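Local coordinates for Udp-n-acetylglucosamine pyrophosphorylase (Trypanosoma brucei, PDB 4BQH), which probably catalyses the transfer of a uridylyl group from UTP to N-acetylglucosamine 1-phosphate, giving UDP-N-acetylglucosamine and diphosphate, at residues Val306-Lys311 against Phe352-Ile357; Cys498-Glu503 against Arg528-Val533. All coordinates share one frame; numbering follows the deposited sequence.

Interaction 1 of 2, residues Val306-Lys311 against Phe352-Ile357; sequences VKTCPK and FNCANI
An antiparallel strand pair in the mixed sheet of this GT-A-type nucleotidyltransferase brings Cys309 opposite Ala355, its hydrogen-bonded pair. Cys309 N donates to Ala355 O at 3.1 Å, in the carbonyl plane and on a lone pair. The return bond, Ala355 N to Cys309 O, is shorter at 2.8 Å, its donor tilted 25° from the carbonyl plane of Cys309. The next pair, Thr308 with Asn356, is non-hydrogen-bonded. Here Ala355 O also receives a CA-H...O contact from Thr308 CA.

On the Cys309 face, SG lies 3.7 Å from Ile357 CG2, while Ile357 CG1, set between its own backbone N and carbonyl carbon, rests 3.4 Å from Lys307 O. On the face that carries Thr308, OG1 meets Cys354 CB and is hydrogen-bonded to Gln427 of strand 423-427, the parallel neighbour of strand 304-309; Gln427 also bonds Asn353 O.

Past the strand ends the pairing passes to a side chain. With CG anti to the backbone N (chi1 -159°), Asn353 offers OD1 to Lys311 N at 3.0 Å, the donor standing 41° out of the amide plane. A water donates to this same OD1 and to Lys311 O, tying the two loops again. One residue before Lys311, Pro310 CA points its hydrogen nearly straight at Asn353 O, 3.3 Å away.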
loop_
_atom_site.group_PDB
_atom_site.type_symbol
_atom_site.label_atom_id
_atom_site.label_comp_id
_atom_site.label_asym_id
_atom_site.label_seq_id
_atom_site.Cartn_x
_atom_site.Cartn_y
_atom_site.Cartn_z
ATOM N N VAL A 306 9.980 -0.421 -7.014
ATOM C CA VAL A 306 8.583 -0.796 -7.228
ATOM C C VAL A 306 8.476 -2.290 -7.477
ATOM O O VAL A 306 9.348 -2.918 -8.149
ATOM C CB VAL A 306 7.920 -0.022 -8.394
ATOM C CG1 VAL A 306 7.980 1.487 -8.107
ATOM C CG2 VAL A 306 8.605 -0.342 -9.721
ATOM N N LYS A 307 7.415 -2.878 -6.929
ATOM C CA LYS A 307 7.086 -4.246 -7.326
ATOM C C LYS A 307 6.110 -4.234 -8.484
ATOM O O LYS A 307 5.163 -3.450 -8.506
ATOM C CB LYS A 307 6.446 -5.023 -6.175
ATOM C CG LYS A 307 7.476 -5.623 -5.244
ATOM C CD LYS A 307 6.739 -6.465 -4.203
ATOM C CE LYS A 307 7.736 -7.136 -3.280
ATOM N NZ LYS A 307 7.040 -7.731 -2.092
ATOM N N THR A 308 6.327 -5.135 -9.426
ATOM C CA THR A 308 5.502 -5.210 -10.640
ATOM C C THR A 308 5.258 -6.675 -10.944
ATOM O O THR A 308 5.981 -7.535 -10.439
ATOM C CB THR A 308 6.218 -4.569 -11.838
ATOM O OG1 THR A 308 7.500 -5.194 -12.028
ATOM C CG2 THR A 308 6.442 -3.074 -11.565
ATOM N N CYS A 309 4.251 -6.954 -11.765
ATOM C CA CYS A 309 3.943 -8.325 -12.185
ATOM C C CYS A 309 3.780 -8.360 -13.715
ATOM O O CYS A 309 3.343 -7.370 -14.302
ATOM C CB CYS A 309 2.612 -8.769 -11.542
ATOM S SG CYS A 309 2.749 -8.921 -9.745
ATOM N N PRO A 310 4.079 -9.504 -14.356
ATOM C CA PRO A 310 3.710 -9.630 -15.767
ATOM C C PRO A 310 2.193 -9.397 -15.962
ATOM O O PRO A 310 1.390 -9.750 -15.085
ATOM C CB PRO A 310 4.058 -11.091 -16.116
ATOM C CG PRO A 310 4.897 -11.606 -14.988
ATOM C CD PRO A 310 4.636 -10.751 -13.790
ATOM N N LYS A 311 1.793 -8.822 -17.086
ATOM C CA LYS A 311 0.362 -8.676 -17.384
ATOM C C LYS A 311 -0.283 -10.045 -17.594
ATOM O O LYS A 311 0.365 -10.960 -18.084
ATOM C CB LYS A 311 0.114 -7.799 -18.621
ATOM C CG LYS A 311 0.680 -6.385 -18.475
ATOM C CD LYS A 311 -0.259 -5.312 -18.999
ATOM C CE LYS A 311 -0.874 -5.631 -20.348
ATOM N NZ LYS A 311 -1.790 -4.583 -20.870
ATOM N N PHE A 352 5.839 -4.324 -22.988
ATOM C CA PHE A 352 5.495 -3.566 -21.773
ATOM C C PHE A 352 4.829 -4.524 -20.814
ATOM O O PHE A 352 3.630 -4.756 -20.889
ATOM C CB PHE A 352 4.550 -2.424 -22.106
ATOM C CG PHE A 352 5.195 -1.307 -22.887
ATOM C CD1 PHE A 352 5.797 -0.238 -22.219
ATOM C CD2 PHE A 352 5.179 -1.310 -24.282
ATOM C CE1 PHE A 352 6.380 0.809 -22.931
ATOM C CE2 PHE A 352 5.769 -0.265 -24.999
ATOM C CZ PHE A 352 6.366 0.791 -24.322
ATOM N N ASN A 353 5.627 -5.092 -19.916
ATOM C CA ASN A 353 5.172 -6.246 -19.142
ATOM C C ASN A 353 5.436 -6.096 -17.640
ATOM O O ASN A 353 5.483 -7.077 -16.910
ATOM C CB ASN A 353 5.864 -7.515 -19.681
ATOM C CG ASN A 353 5.116 -8.787 -19.307
ATOM O OD1 ASN A 353 3.882 -8.798 -19.237
ATOM N ND2 ASN A 353 5.861 -9.869 -19.114
ATOM N N CYS A 354 5.607 -4.859 -17.176
ATOM C CA CYS A 354 5.780 -4.632 -15.719
ATOM C C CYS A 354 4.564 -3.884 -15.212
ATOM O O CYS A 354 4.550 -2.655 -15.192
ATOM C CB CYS A 354 7.065 -3.851 -15.429
ATOM S SG CYS A 354 8.559 -4.772 -15.877
ATOM N N ALA A 355 3.525 -4.634 -14.854
ATOM C CA ALA A 355 2.273 -4.021 -14.364
ATOM C C ALA A 355 2.383 -3.509 -12.925
ATOM O O ALA A 355 2.942 -4.170 -12.042
ATOM C CB ALA A 355 1.122 -5.020 -14.486
ATOM N N ASN A 356 1.821 -2.320 -12.707
ATOM C CA ASN A 356 1.832 -1.661 -11.425
ATOM C C ASN A 356 0.879 -2.335 -10.426
ATOM O O ASN A 356 -0.325 -2.315 -10.626
ATOM C CB ASN A 356 1.443 -0.187 -11.633
ATOM C CG ASN A 356 1.425 0.588 -10.337
ATOM O OD1 ASN A 356 2.171 0.270 -9.406
ATOM N ND2 ASN A 356 0.574 1.602 -10.262
ATOM N N ILE A 357 1.419 -2.912 -9.345
ATOM C CA ILE A 357 0.565 -3.489 -8.289
ATOM C C ILE A 357 0.533 -2.603 -7.016
ATOM O O ILE A 357 0.100 -3.040 -5.940
ATOM C CB ILE A 357 0.919 -4.964 -7.970
ATOM C CG1 ILE A 357 2.350 -5.103 -7.429
ATOM C CG2 ILE A 357 0.727 -5.836 -9.221
ATOM C CD1 ILE A 357 2.548 -6.341 -6.572
HETATM O O HOH W 1 4.204 -1.025 -7.667
HETATM O O HOH W 2 2.417 -10.967 -19.808
#

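Interaction 2 of 2, residues Cys498-Glu503 against Arg528-Val533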
loop_
_atom_site.group_PDB
_atom_site.type_symbol
_atom_site.label_atom_id
_atom_site.label_comp_id
_atom_site.label_asym_id
_atom_site.label_seq_id
_atom_site.Cartn_x
_atom_site.Cartn_y
_atom_site.Cartn_z
ATOM N N CYS A 498 -5.943 -35.942 -3.391
ATOM C CA CYS A 498 -7.201 -35.482 -2.815
ATOM C C CYS A 498 -7.372 -33.964 -2.940
ATOM O O CYS A 498 -8.334 -33.404 -2.416
ATOM C CB CYS A 498 -7.333 -35.926 -1.364
ATOM S SG CYS A 498 -7.404 -37.720 -1.209
ATOM N N SER A 499 -6.421 -33.323 -3.611
ATOM C CA SER A 499 -6.415 -31.859 -3.789
ATOM C C SER A 499 -6.594 -31.110 -2.464
ATOM O O SER A 499 -7.310 -30.108 -2.402
ATOM C CB SER A 499 -7.515 -31.426 -4.779
ATOM O OG SER A 499 -7.380 -32.102 -6.005
ATOM N N ILE A 500 -5.939 -31.598 -1.403
ATOM C CA ILE A 500 -6.037 -30.962 -0.086
ATOM C C ILE A 500 -5.287 -29.624 -0.117
ATOM O O ILE A 500 -4.201 -29.532 -0.664
ATOM C CB ILE A 500 -5.395 -31.852 1.008
ATOM C CG1 ILE A 500 -5.971 -33.282 1.003
ATOM C CG2 ILE A 500 -5.482 -31.210 2.393
ATOM C CD1 ILE A 500 -7.445 -33.402 1.291
ATOM N N LYS A 501 -5.875 -28.598 0.482
ATOM C CA LYS A 501 -5.231 -27.286 0.576
ATOM C C LYS A 501 -4.705 -27.049 1.975
ATOM O O LYS A 501 -4.994 -27.804 2.868
ATOM C CB LYS A 501 -6.246 -26.196 0.252
ATOM C CG LYS A 501 -6.896 -26.368 -1.118
ATOM C CD LYS A 501 -5.901 -26.429 -2.257
ATOM C CE LYS A 501 -6.670 -26.746 -3.544
ATOM N NZ LYS A 501 -5.765 -27.205 -4.647
ATOM N N ALA A 502 -3.940 -25.979 2.152
ATOM C CA ALA A 502 -3.537 -25.562 3.489
ATOM C C ALA A 502 -3.873 -24.086 3.703
ATOM O O ALA A 502 -3.912 -23.285 2.748
ATOM C CB ALA A 502 -2.042 -25.809 3.680
ATOM N N GLU A 503 -4.154 -23.736 4.952
ATOM C CA GLU A 503 -4.328 -22.357 5.366
ATOM C C GLU A 503 -3.397 -22.170 6.560
ATOM O O GLU A 503 -3.509 -22.891 7.557
ATOM C CB GLU A 503 -5.769 -22.088 5.791
ATOM C CG GLU A 503 -5.977 -20.692 6.350
ATOM C CD GLU A 503 -7.365 -20.439 6.913
ATOM O OE1 GLU A 503 -8.308 -21.208 6.585
ATOM O OE2 GLU A 503 -7.505 -19.464 7.679
ATOM N N ARG A 528 -4.796 -40.189 8.311
ATOM C CA ARG A 528 -5.938 -40.733 9.064
ATOM C C ARG A 528 -7.304 -40.263 8.541
ATOM O O ARG A 528 -8.216 -41.072 8.377
ATOM C CB ARG A 528 -5.838 -40.391 10.549
ATOM C CG ARG A 528 -4.583 -40.879 11.274
ATOM C CD ARG A 528 -4.291 -42.347 11.007
ATOM N NE ARG A 528 -5.382 -43.212 11.491
ATOM C CZ ARG A 528 -5.399 -44.545 11.397
ATOM N NH1 ARG A 528 -4.372 -45.196 10.843
ATOM N NH2 ARG A 528 -6.456 -45.230 11.856
ATOM N N ASN A 529 -7.439 -38.952 8.298
ATOM C CA ASN A 529 -8.705 -38.357 7.918
ATOM C C ASN A 529 -8.502 -36.918 7.434
ATOM O O ASN A 529 -8.769 -35.981 8.187
ATOM C CB ASN A 529 -9.661 -38.337 9.115
ATOM C CG ASN A 529 -11.055 -37.835 8.762
ATOM O OD1 ASN A 529 -11.473 -37.865 7.611
ATOM N ND2 ASN A 529 -11.787 -37.420 9.768
ATOM N N PRO A 530 -8.061 -36.753 6.188
ATOM C CA PRO A 530 -7.698 -35.394 5.723
ATOM C C PRO A 530 -8.908 -34.442 5.554
ATOM O O PRO A 530 -9.882 -34.806 4.870
ATOM C CB PRO A 530 -7.004 -35.657 4.383
ATOM C CG PRO A 530 -7.498 -36.983 3.921
ATOM C CD PRO A 530 -7.797 -37.785 5.164
ATOM N N PRO A 531 -8.865 -33.252 6.193
ATOM C CA PRO A 531 -9.890 -32.236 5.954
ATOM C C PRO A 531 -9.640 -31.592 4.584
ATOM O O PRO A 531 -8.566 -31.773 4.021
ATOM C CB PRO A 531 -9.647 -31.231 7.071
ATOM C CG PRO A 531 -8.170 -31.305 7.297
ATOM C CD PRO A 531 -7.851 -32.772 7.157
ATOM N N PRO A 532 -10.640 -30.871 4.038
ATOM C CA PRO A 532 -10.422 -30.174 2.760
ATOM C C PRO A 532 -9.252 -29.186 2.827
ATOM O O PRO A 532 -8.523 -28.989 1.848
ATOM C CB PRO A 532 -11.722 -29.379 2.566
ATOM C CG PRO A 532 -12.740 -30.065 3.414
ATOM C CD PRO A 532 -12.008 -30.686 4.572
ATOM N N VAL A 533 -9.091 -28.566 3.985
ATOM C CA VAL A 533 -8.041 -27.545 4.172
ATOM C C VAL A 533 -7.369 -27.785 5.519
ATOM O O VAL A 533 -8.006 -27.662 6.532
ATOM C CB VAL A 533 -8.635 -26.120 4.163
ATOM C CG1 VAL A 533 -7.515 -25.085 4.228
ATOM C CG2 VAL A 533 -9.468 -25.865 2.910
HETATM O O HOH W 3 -9.528 -29.425 -0.581
#
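Pro530 meets Ile500 first: its CB lies 3.9 Å from Ile500 CD1, the two side chains crossing at about a right angle. The same methyl group reaches the next residue, where Pro531 O sits 3.4 Å from Ile500 CD1 and 3.5 Å from Ile500 CG2. The first torsion (chi1 -54°) sets CG1 anti to the isoleucine's own carbonyl carbon and CG2 anti to its backbone N, and both branches lie against that one proline carbonyl. Leu526 of helix 519-528 and Met495 of helix 485-497 also touch this side chain.

Pro532 has its CB directed away from Cys498-Glu503 and works through its backbone. Its O accepts a nearly straight bond from Lys501 N, 3.0 Å long with 175° at the hydrogen, and a water donates both to this oxygen and to Ser499 O. Ser499, with positive phi, ends helix 485-497 in a Schellman motif, from which the chain runs into strand 501-504. That strand pairs in parallel with strand 533-536 to make a small two-stranded sheet, and Lys501 and Val533 form a parallel bridge in it.

At Val533, CA makes a CA-H...O contact of 3.3 Å with Lys501 O. CG1, anti to the backbone N (chi1 -175°), packs 3.8 Å from Glu503 CB and also approaches Glu503 N; CG2 faces Lys501 CB more loosely at 4.2 Å. The Glu503 carboxylate is bonded elsewhere, to Gln142 N and Gln143 NE2.

How the interactions relate
Interaction 1 is buried in the large mixed sheet, its centre about 15 Å from the centre of the chain; interaction 2 is partly buried in a separate two-stranded sheet, its centre about 32 Å out. They share no strand, and their nearest atoms are about 20 Å apart. The strands of interaction 1 run antiparallel and exchange a reciprocal pair of backbone hydrogen bonds, helped by an asparagine amide where strands give way to loops. In interaction 2 the strands are parallel and a single direct hydrogen bond joins the segments, the three prolines having no backbone N-H to give. Each has an isoleucine against a backbone carbonyl oxygen; its apolar partner is a cysteine sulfur in interaction 1 and a proline CB in interaction 2, where a valine adds packing.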